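Local coordinates for DNA damage response protein Rtt109, putative (Neosartorya fumigata, PDB 5ZB9), which probably transfers acetyl groups from acetyl-CoA to lysine side chains of histones, acting on histone H3 in an Asf1-dependent manner, at residues E421-A426 with A454-Q459; K22-H27 with E68-I73; F51-F56 with F407-T412. All coordinates share one frame; numbering follows the deposited sequence.

Contact 1. Residues E421-A426 with A454-Q459; sequences EEDYKA and ASLADQ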
loop_
_atom_site.group_PDB
_atom_site.type_symbol
_atom_site.label_atom_id
_atom_site.label_comp_id
_atom_site.label_asym_id
_atom_site.label_seq_id
_atom_site.Cartn_x
_atom_site.Cartn_y
_atom_site.Cartn_z
ATOM N N GLU A 421 5.581 -16.264 10.669
ATOM C CA GLU A 421 5.150 -16.274 9.280
ATOM C C GLU A 421 4.054 -17.312 9.039
ATOM O O GLU A 421 3.060 -17.040 8.359
ATOM C CB GLU A 421 6.339 -16.543 8.368
ATOM C CG GLU A 421 5.984 -16.639 6.903
ATOM C CD GLU A 421 7.179 -16.358 6.016
ATOM O OE1 GLU A 421 8.079 -15.614 6.467
ATOM O OE2 GLU A 421 7.221 -16.880 4.879
ATOM N N GLU A 422 4.238 -18.489 9.626
ATOM C CA GLU A 422 3.291 -19.589 9.504
ATOM C C GLU A 422 1.935 -19.263 10.141
ATOM O O GLU A 422 0.883 -19.486 9.534
ATOM C CB GLU A 422 3.885 -20.852 10.137
ATOM C CG GLU A 422 2.957 -22.057 10.142
ATOM C CD GLU A 422 3.500 -23.217 10.968
ATOM O OE1 GLU A 422 3.453 -24.368 10.478
ATOM O OE2 GLU A 422 3.961 -22.978 12.110
ATOM N N ASP A 423 1.960 -18.732 11.361
ATOM C CA ASP A 423 0.725 -18.414 12.079
ATOM C C ASP A 423 -0.047 -17.250 11.465
ATOM O O ASP A 423 -1.285 -17.233 11.491
ATOM C CB ASP A 423 1.029 -18.108 13.544
ATOM C CG ASP A 423 1.453 -19.338 14.314
ATOM O OD1 ASP A 423 1.233 -20.451 13.797
ATOM O OD2 ASP A 423 1.995 -19.194 15.432
ATOM N N TYR A 424 0.685 -16.277 10.929
ATOM C CA TYR A 424 0.062 -15.142 10.258
ATOM C C TYR A 424 -0.733 -15.626 9.044
ATOM O O TYR A 424 -1.913 -15.279 8.889
ATOM C CB TYR A 424 1.116 -14.106 9.846
ATOM C CG TYR A 424 0.548 -12.918 9.109
ATOM C CD1 TYR A 424 0.157 -11.769 9.793
ATOM C CD2 TYR A 424 0.392 -12.944 7.727
ATOM C CE1 TYR A 424 -0.373 -10.679 9.118
ATOM C CE2 TYR A 424 -0.144 -11.866 7.046
ATOM C CZ TYR A 424 -0.519 -10.734 7.743
ATOM O OH TYR A 424 -1.041 -9.661 7.057
ATOM N N LYS A 425 -0.088 -16.430 8.197
ATOM C CA LYS A 425 -0.772 -17.088 7.080
ATOM C C LYS A 425 -2.014 -17.848 7.533
ATOM O O LYS A 425 -3.057 -17.789 6.884
ATOM C CB LYS A 425 0.170 -18.051 6.361
ATOM C CG LYS A 425 1.205 -17.395 5.455
ATOM C CD LYS A 425 2.248 -18.422 4.981
ATOM C CE LYS A 425 2.801 -18.092 3.597
ATOM N NZ LYS A 425 1.775 -18.276 2.521
ATOM N N ALA A 426 -1.912 -18.556 8.654
ATOM C CA ALA A 426 -3.051 -19.322 9.155
ATOM C C ALA A 426 -4.163 -18.393 9.609
ATOM O O ALA A 426 -5.339 -18.722 9.490
ATOM C CB ALA A 426 -2.627 -20.248 10.295
ATOM N N ALA A 454 -6.578 -15.130 18.842
ATOM C CA ALA A 454 -6.210 -15.235 20.253
ATOM C C ALA A 454 -5.420 -16.506 20.527
ATOM O O ALA A 454 -4.419 -16.477 21.238
ATOM C CB ALA A 454 -7.451 -15.185 21.134
ATOM N N SER A 455 -5.864 -17.618 19.950
ATOM C CA SER A 455 -5.196 -18.899 20.137
ATOM C C SER A 455 -3.788 -18.886 19.553
ATOM O O SER A 455 -2.839 -19.360 20.183
ATOM C CB SER A 455 -6.015 -20.024 19.506
ATOM O OG SER A 455 -7.338 -20.038 20.016
ATOM N N LEU A 456 -3.657 -18.349 18.344
ATOM C CA LEU A 456 -2.354 -18.298 17.682
ATOM C C LEU A 456 -1.409 -17.358 18.424
ATOM O O LEU A 456 -0.199 -17.575 18.462
ATOM C CB LEU A 456 -2.502 -17.846 16.232
ATOM C CG LEU A 456 -3.298 -18.733 15.280
ATOM C CD1 LEU A 456 -3.706 -17.933 14.049
ATOM C CD2 LEU A 456 -2.472 -19.942 14.888
ATOM N N ALA A 457 -1.984 -16.311 19.008
ATOM C CA ALA A 457 -1.221 -15.272 19.695
ATOM C C ALA A 457 -0.816 -15.681 21.100
ATOM O O ALA A 457 0.032 -15.029 21.719
ATOM C CB ALA A 457 -2.032 -13.991 19.758
ATOM N N ASP A 458 -1.436 -16.748 21.598
ATOM C CA ASP A 458 -1.356 -17.101 23.008
ATOM C C ASP A 458 -1.748 -15.909 23.873
ATOM O O ASP A 458 -0.987 -15.490 24.750
ATOM C CB ASP A 458 0.044 -17.596 23.387
ATOM C CG ASP A 458 0.311 -19.008 22.908
ATOM O OD1 ASP A 458 -0.662 -19.730 22.583
ATOM O OD2 ASP A 458 1.497 -19.398 22.867
ATOM N N GLN A 459 -2.928 -15.362 23.588
ATOM C CA GLN A 459 -3.609 -14.405 24.455
ATOM C C GLN A 459 -5.048 -14.886 24.635
ATOM O O GLN A 459 -5.508 -15.756 23.894
ATOM C CB GLN A 459 -3.570 -12.993 23.865
ATOM C CG GLN A 459 -2.152 -12.424 23.670
ATOM C CD GLN A 459 -2.130 -11.155 22.806
ATOM O OE1 GLN A 459 -3.078 -10.365 22.815
ATOM N NE2 GLN A 459 -1.048 -10.965 22.052
#

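Contact 2. Residues K22-H27 with E68-I73; sequences KVTIRH and ESEVII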
loop_
_atom_site.group_PDB
_atom_site.type_symbol
_atom_site.label_atom_id
_atom_site.label_comp_id
_atom_site.label_asym_id
_atom_site.label_seq_id
_atom_site.Cartn_x
_atom_site.Cartn_y
_atom_site.Cartn_z
ATOM N N LYS A 22 -17.866 3.879 17.802
ATOM C CA LYS A 22 -17.165 2.835 18.533
ATOM C C LYS A 22 -16.848 1.655 17.633
ATOM O O LYS A 22 -17.739 1.063 17.033
ATOM C CB LYS A 22 -17.994 2.365 19.731
ATOM C CG LYS A 22 -18.332 3.480 20.704
ATOM C CD LYS A 22 -19.211 2.995 21.845
ATOM C CE LYS A 22 -19.472 4.114 22.837
ATOM N NZ LYS A 22 -20.238 3.625 24.016
ATOM N N VAL A 23 -15.571 1.312 17.539
ATOM C CA VAL A 23 -15.174 0.121 16.800
ATOM C C VAL A 23 -14.162 -0.678 17.604
ATOM O O VAL A 23 -13.603 -0.186 18.582
ATOM C CB VAL A 23 -14.563 0.474 15.424
ATOM C CG1 VAL A 23 -15.576 1.216 14.557
ATOM C CG2 VAL A 23 -13.292 1.298 15.608
ATOM N N THR A 24 -13.924 -1.912 17.186
ATOM C CA THR A 24 -12.906 -2.750 17.803
ATOM C C THR A 24 -11.852 -3.059 16.752
ATOM O O THR A 24 -12.191 -3.344 15.605
ATOM C CB THR A 24 -13.502 -4.060 18.358
ATOM O OG1 THR A 24 -14.494 -3.749 19.343
ATOM C CG2 THR A 24 -12.424 -4.941 18.975
ATOM N N ILE A 25 -10.579 -2.993 17.131
ATOM C CA ILE A 25 -9.512 -3.260 16.180
ATOM C C ILE A 25 -8.624 -4.421 16.607
ATOM O O ILE A 25 -8.335 -4.615 17.791
ATOM C CB ILE A 25 -8.629 -2.011 15.952
ATOM C CG1 ILE A 25 -8.011 -1.535 17.266
ATOM C CG2 ILE A 25 -9.444 -0.913 15.330
ATOM C CD1 ILE A 25 -6.923 -0.527 17.079
ATOM N N ARG A 26 -8.208 -5.202 15.621
ATOM C CA ARG A 26 -7.223 -6.240 15.838
ATOM C C ARG A 26 -6.156 -6.096 14.761
ATOM O O ARG A 26 -6.403 -6.280 13.568
ATOM C CB ARG A 26 -7.865 -7.630 15.823
ATOM C CG ARG A 26 -8.847 -7.834 16.978
ATOM C CD ARG A 26 -9.583 -9.176 16.935
ATOM N NE ARG A 26 -10.411 -9.362 18.126
ATOM C CZ ARG A 26 -11.688 -8.999 18.219
ATOM N NH1 ARG A 26 -12.302 -8.441 17.186
ATOM N NH2 ARG A 26 -12.355 -9.197 19.346
ATOM N N HIS A 27 -4.972 -5.718 15.204
ATOM C CA HIS A 27 -3.845 -5.523 14.334
ATOM C C HIS A 27 -2.868 -6.672 14.571
ATOM O O HIS A 27 -2.295 -6.797 15.649
ATOM C CB HIS A 27 -3.214 -4.157 14.623
ATOM C CG HIS A 27 -1.907 -3.923 13.932
ATOM N ND1 HIS A 27 -1.019 -2.953 14.343
ATOM C CD2 HIS A 27 -1.337 -4.527 12.864
ATOM C CE1 HIS A 27 0.044 -2.972 13.559
ATOM N NE2 HIS A 27 -0.123 -3.921 12.655
ATOM N N GLU A 68 -21.116 -9.805 23.431
ATOM C CA GLU A 68 -19.919 -10.356 22.804
ATOM C C GLU A 68 -19.984 -10.209 21.286
ATOM O O GLU A 68 -18.968 -10.323 20.596
ATOM C CB GLU A 68 -19.752 -11.829 23.188
ATOM C CG GLU A 68 -18.351 -12.385 22.987
ATOM C CD GLU A 68 -18.222 -13.823 23.469
ATOM O OE1 GLU A 68 -19.258 -14.435 23.817
ATOM O OE2 GLU A 68 -17.081 -14.339 23.499
ATOM N N SER A 69 -21.190 -9.943 20.786
ATOM C CA SER A 69 -21.458 -9.849 19.354
ATOM C C SER A 69 -20.617 -8.781 18.654
ATOM O O SER A 69 -20.811 -7.582 18.858
ATOM C CB SER A 69 -22.945 -9.572 19.123
ATOM O OG SER A 69 -23.342 -8.362 19.753
ATOM N N GLU A 70 -19.672 -9.234 17.840
ATOM C CA GLU A 70 -18.932 -8.352 16.952
ATOM C C GLU A 70 -19.199 -8.748 15.509
ATOM O O GLU A 70 -19.405 -9.926 15.216
ATOM C CB GLU A 70 -17.429 -8.420 17.229
ATOM C CG GLU A 70 -16.972 -7.765 18.514
ATOM C CD GLU A 70 -15.465 -7.858 18.694
ATOM O OE1 GLU A 70 -14.738 -7.821 17.675
ATOM O OE2 GLU A 70 -15.006 -7.986 19.855
ATOM N N VAL A 71 -19.195 -7.778 14.599
ATOM C CA VAL A 71 -19.088 -8.130 13.186
ATOM C C VAL A 71 -18.003 -7.298 12.504
ATOM O O VAL A 71 -17.961 -6.069 12.615
ATOM C CB VAL A 71 -20.439 -7.980 12.439
ATOM C CG1 VAL A 71 -20.938 -6.542 12.440
ATOM C CG2 VAL A 71 -20.317 -8.518 11.026
ATOM N N ILE A 72 -17.102 -7.989 11.818
ATOM C CA ILE A 72 -16.051 -7.333 11.057
ATOM C C ILE A 72 -16.644 -6.478 9.941
ATOM O O ILE A 72 -17.491 -6.940 9.183
ATOM C CB ILE A 72 -15.079 -8.365 10.458
ATOM C CG1 ILE A 72 -14.209 -8.971 11.557
ATOM C CG2 ILE A 72 -14.209 -7.731 9.389
ATOM C CD1 ILE A 72 -13.345 -10.105 11.069
ATOM N N ILE A 73 -16.199 -5.232 9.838
ATOM C CA ILE A 73 -16.684 -4.357 8.779
ATOM C C ILE A 73 -15.618 -4.031 7.734
ATOM O O ILE A 73 -15.939 -3.572 6.639
ATOM C CB ILE A 73 -17.218 -3.034 9.343
ATOM C CG1 ILE A 73 -16.101 -2.284 10.070
ATOM C CG2 ILE A 73 -18.401 -3.291 10.253
ATOM C CD1 ILE A 73 -16.380 -0.818 10.257
#

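Contact 3. Residues F51-F56 with F407-T412; sequences FCENHF and FFWPDT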
loop_
_atom_site.group_PDB
_atom_site.type_symbol
_atom_site.label_atom_id
_atom_site.label_comp_id
_atom_site.label_asym_id
_atom_site.label_seq_id
_atom_site.Cartn_x
_atom_site.Cartn_y
_atom_site.Cartn_z
ATOM N N PHE A 51 13.850 -7.322 3.263
ATOM C CA PHE A 51 13.031 -7.975 4.277
ATOM C C PHE A 51 11.592 -7.507 4.155
ATOM O O PHE A 51 11.335 -6.388 3.714
ATOM C CB PHE A 51 13.580 -7.691 5.677
ATOM C CG PHE A 51 14.946 -8.269 5.911
ATOM C CD1 PHE A 51 16.084 -7.577 5.516
ATOM C CD2 PHE A 51 15.094 -9.515 6.509
ATOM C CE1 PHE A 51 17.346 -8.114 5.719
ATOM C CE2 PHE A 51 16.352 -10.058 6.716
ATOM C CZ PHE A 51 17.481 -9.354 6.321
ATOM N N CYS A 52 10.649 -8.363 4.528
ATOM C CA CYS A 52 9.251 -7.970 4.497
ATOM C C CYS A 52 8.567 -8.234 5.827
ATOM O O CYS A 52 8.861 -9.214 6.507
ATOM C CB CYS A 52 8.499 -8.692 3.375
ATOM S SG CYS A 52 6.808 -8.078 3.153
ATOM N N GLU A 53 7.650 -7.343 6.180
ATOM C CA GLU A 53 6.884 -7.433 7.413
ATOM C C GLU A 53 5.402 -7.341 7.059
ATOM O O GLU A 53 4.979 -6.370 6.443
ATOM C CB GLU A 53 7.307 -6.315 8.379
ATOM C CG GLU A 53 6.504 -6.189 9.675
ATOM C CD GLU A 53 6.964 -5.003 10.542
ATOM O OE1 GLU A 53 7.943 -4.334 10.161
ATOM O OE2 GLU A 53 6.354 -4.738 11.606
ATOM N N ASN A 54 4.621 -8.358 7.415
ATOM C CA ASN A 54 3.184 -8.333 7.149
ATOM C C ASN A 54 2.400 -7.624 8.240
ATOM O O ASN A 54 2.690 -7.785 9.422
ATOM C CB ASN A 54 2.621 -9.745 6.999
ATOM C CG ASN A 54 3.270 -10.524 5.882
ATOM O OD1 ASN A 54 3.831 -9.955 4.947
ATOM N ND2 ASN A 54 3.191 -11.842 5.970
ATOM N N HIS A 55 1.400 -6.847 7.836
ATOM C CA HIS A 55 0.473 -6.215 8.768
ATOM C C HIS A 55 -0.954 -6.413 8.309
ATOM O O HIS A 55 -1.264 -6.223 7.133
ATOM C CB HIS A 55 0.741 -4.721 8.897
ATOM C CG HIS A 55 2.049 -4.394 9.533
ATOM N ND1 HIS A 55 2.188 -4.214 10.891
ATOM C CD2 HIS A 55 3.277 -4.200 8.998
ATOM C CE1 HIS A 55 3.448 -3.927 11.167
ATOM N NE2 HIS A 55 4.130 -3.910 10.035
ATOM N N PHE A 56 -1.827 -6.773 9.239
ATOM C CA PHE A 56 -3.238 -6.883 8.919
ATOM C C PHE A 56 -4.096 -6.259 10.009
ATOM O O PHE A 56 -3.929 -6.547 11.188
ATOM C CB PHE A 56 -3.636 -8.339 8.714
ATOM C CG PHE A 56 -5.089 -8.516 8.411
ATOM C CD1 PHE A 56 -5.593 -8.178 7.169
ATOM C CD2 PHE A 56 -5.955 -9.006 9.372
ATOM C CE1 PHE A 56 -6.932 -8.329 6.891
ATOM C CE2 PHE A 56 -7.290 -9.159 9.098
ATOM C CZ PHE A 56 -7.784 -8.820 7.857
ATOM N N PHE A 407 20.708 -4.518 8.006
ATOM C CA PHE A 407 20.465 -3.201 8.607
ATOM C C PHE A 407 19.473 -3.258 9.780
ATOM O O PHE A 407 18.861 -4.299 10.038
ATOM C CB PHE A 407 19.939 -2.241 7.538
ATOM C CG PHE A 407 18.730 -2.767 6.815
ATOM C CD1 PHE A 407 17.453 -2.551 7.321
ATOM C CD2 PHE A 407 18.870 -3.512 5.655
ATOM C CE1 PHE A 407 16.338 -3.051 6.675
ATOM C CE2 PHE A 407 17.759 -4.019 5.003
ATOM C CZ PHE A 407 16.491 -3.786 5.516
ATOM N N PHE A 408 19.295 -2.135 10.474
ATOM C CA PHE A 408 18.433 -2.108 11.659
ATOM C C PHE A 408 16.968 -1.801 11.333
ATOM O O PHE A 408 16.640 -0.758 10.762
ATOM C CB PHE A 408 18.952 -1.093 12.683
ATOM C CG PHE A 408 18.138 -1.044 13.951
ATOM C CD1 PHE A 408 18.041 -2.160 14.772
ATOM C CD2 PHE A 408 17.471 0.116 14.322
ATOM C CE1 PHE A 408 17.290 -2.123 15.940
ATOM C CE2 PHE A 408 16.719 0.160 15.489
ATOM C CZ PHE A 408 16.629 -0.961 16.298
ATOM N N TRP A 409 16.093 -2.723 11.718
ATOM C CA TRP A 409 14.661 -2.589 11.487
ATOM C C TRP A 409 13.932 -2.330 12.807
ATOM O O TRP A 409 13.669 -3.260 13.573
ATOM C CB TRP A 409 14.122 -3.848 10.813
ATOM C CG TRP A 409 12.684 -3.781 10.396
ATOM C CD1 TRP A 409 11.598 -3.556 11.199
ATOM C CD2 TRP A 409 12.170 -3.977 9.074
ATOM N NE1 TRP A 409 10.443 -3.585 10.453
ATOM C CE2 TRP A 409 10.767 -3.841 9.145
ATOM C CE3 TRP A 409 12.761 -4.247 7.835
ATOM C CZ2 TRP A 409 9.946 -3.964 8.019
ATOM C CZ3 TRP A 409 11.941 -4.373 6.719
ATOM C CH2 TRP A 409 10.551 -4.232 6.821
ATOM N N PRO A 410 13.592 -1.058 13.069
ATOM C CA PRO A 410 12.912 -0.667 14.313
ATOM C C PRO A 410 11.533 -1.311 14.453
ATOM O O PRO A 410 10.723 -1.241 13.521
ATOM C CB PRO A 410 12.782 0.860 14.185
ATOM C CG PRO A 410 13.770 1.255 13.116
ATOM C CD PRO A 410 13.823 0.093 12.178
ATOM N N ASP A 411 11.266 -1.929 15.599
ATOM C CA ASP A 411 9.951 -2.521 15.822
ATOM C C ASP A 411 9.133 -1.723 16.842
ATOM O O ASP A 411 9.125 -2.013 18.042
ATOM C CB ASP A 411 10.082 -3.993 16.243
ATOM C CG ASP A 411 10.849 -4.180 17.542
ATOM O OD1 ASP A 411 11.642 -3.283 17.909
ATOM O OD2 ASP A 411 10.650 -5.229 18.192
ATOM N N THR A 412 8.437 -0.705 16.342
ATOM C CA THR A 412 7.578 0.121 17.183
ATOM C C THR A 412 6.126 0.105 16.703
ATOM O O THR A 412 5.214 0.517 17.435
ATOM C CB THR A 412 8.076 1.573 17.237
ATOM O OG1 THR A 412 7.015 2.422 17.695
ATOM C CG2 THR A 412 8.542 2.028 15.859
#

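Contact 1. Residues E421-A426 with A454-Q459
Leu456 reaches across from the last turn of helix 439-457 to the first turn of helix 421-432, where Asp423 meets it. Its CB carries the chain off its own helix toward the partner, and CG, anti to the carbonyl carbon (chi1 -63°), brings the branch point toward the neighbouring helix. The fork at CG, turned by a chi2 of 162°, gives the two methyls separate neighbours in a van der Waals contact between helix ends. CD1 settles against the backbone, 3.6 Å from Asp423 O, with Ala426 C a looser neighbour at 4.5 Å. The other branch, CD2, lies by the acidic side chain, 3.9 Å from Asp423 OD1 and 4.0 Å from Asp423 CG. A branched apolar leucine suits the place, its forked end lying over the backbone and acidic side chain of Asp423. Helix 439-457 closes just beyond Leu456 in a Schellman motif: Asp458 takes a positive phi of 53°, Gln459 N bonds to Ala454 O, and Asp458 N makes a weak bond to Ser455 O. At the other helix, an acidic residue suits the first turn, where its charge probably interacts favourably with the helix dipole; Asp423 N itself is bonded to Ser420 OG. Gln459 NE2 then bonds to His416 O, close to strand 417-419.

Contact 2. Residues K22-H27 with E68-I73
Arg26 and Glu70 form a two-pronged, end-on salt bridge, their chains coming from opposite directions. Arg26 NH1 donates to Glu70 OE1 at 2.6 Å with a nearly straight N-H...O angle of 169°, using the syn lone pair of that oxygen, which lies almost exactly in the guanidinium plane. The second prong, Arg26 NH2 to Glu70 OE2, is longer at 3.0 Å and meets its oxygen on the syn side, tilted 21° from the carboxylate plane. The two flat groups are nearly coplanar, and the paired bonds fix the rotation of each against the other. Arginine suits the place because its chain, extended from CG to NE, spans the distance and ends in paired donors. Both oxygens have further partners: Ser60 OG bonds to OE1, and Arg465 NH1 forms a salt bridge with OE2, so this buried carboxylate probably stays ionised. Packing beyond the bridge is slight: the methyl Thr24 CG2 lies 3.9 Å from Glu70 OE1, while Thr24 OG1 turns to Arg465 NH1. Strand 50-61 runs between strands 22-35 and 71-82, antiparallel to both, in the mixed sheet; its Ser60 and Ala58 share backbone bonds with Thr24 and Arg26, and its Ile61 with Val71. The bridge thus passes over this middle strand, and helix 439-457 covers it through Thr446 and Ala450.

Contact 3. Residues F51-F56 with F407-T412
The rings of Phe51 and Phe407 make an offset edge-to-face pair, with the edge of Phe51 turned to the face of Phe407. Their planes stand at 83° and their centroids 5.7 Å apart, the closest atoms being Phe51 CD1 and Phe407 CZ at 3.8 Å. Phe407 sets out from the loop at a slant to the strand, and its first torsion, which puts CG between the backbone N and the carbonyl carbon (chi1 54°), brings the ring over toward Phe51. Two residues further along the loop, Trp409 spreads its indole over two residues of the strand. At the six-membered end, Trp409 CZ3 packs on Phe51 CB at 3.8 Å, while Trp409 CZ2 approaches Glu53 CB at 3.6 Å. The pyrrole end meets the carboxylate: Trp409 NE1 lies 2.6 Å from Glu53 OE1, near the plane of the indole. The N-H points well aside from the oxygen, at 125°, so the hydrogen bond is weak despite its short length. An extended Glu53 chain carries the oxygen to that edge, and the carboxylate plane is inclined to the indole. Tryptophan suits the place because one flat group offers a broad apolar surface and a single donor. Phe51 and Glu53, two apart on the strand, both point to the loop, whereas Cys52 faces the other way. Strand 50-61 is bonded on one side to strand 22-35, Cys52 pairing with Ser33, and on the other to strand 71-82, where Glu53 pairs with Val80. Trp409 rests on Pro32 and Val80 from these two flanking strands, so the loop lies across three strands of the sheet before Thr412 reaches Thr126 of helix 111-127.

All three contacts gather about the antiparallel strands 22-35, 50-61 and 71-82. Contact 2 ties strand 22-35 to the residue leading into strand 71-82, across strand 50-61; contact 3 covers that middle strand with a loop, and contact 1 joins the helices that follow the loop. Contacts 2 and 3, with centres about 25 Å apart, alternate along the chain and meet where His27 NE2 probably bonds His55 ND1. Contact 1 comes later in sequence; its centre is about 17 Å from that of contact 3, and Tyr424 packs on Asn54 and Phe56. It does not touch contact 2, though helix 439-457 serves both. Elements from the C-terminal part of the chain thus pack on strands from its beginning, so that sequence-distant parts build one fold.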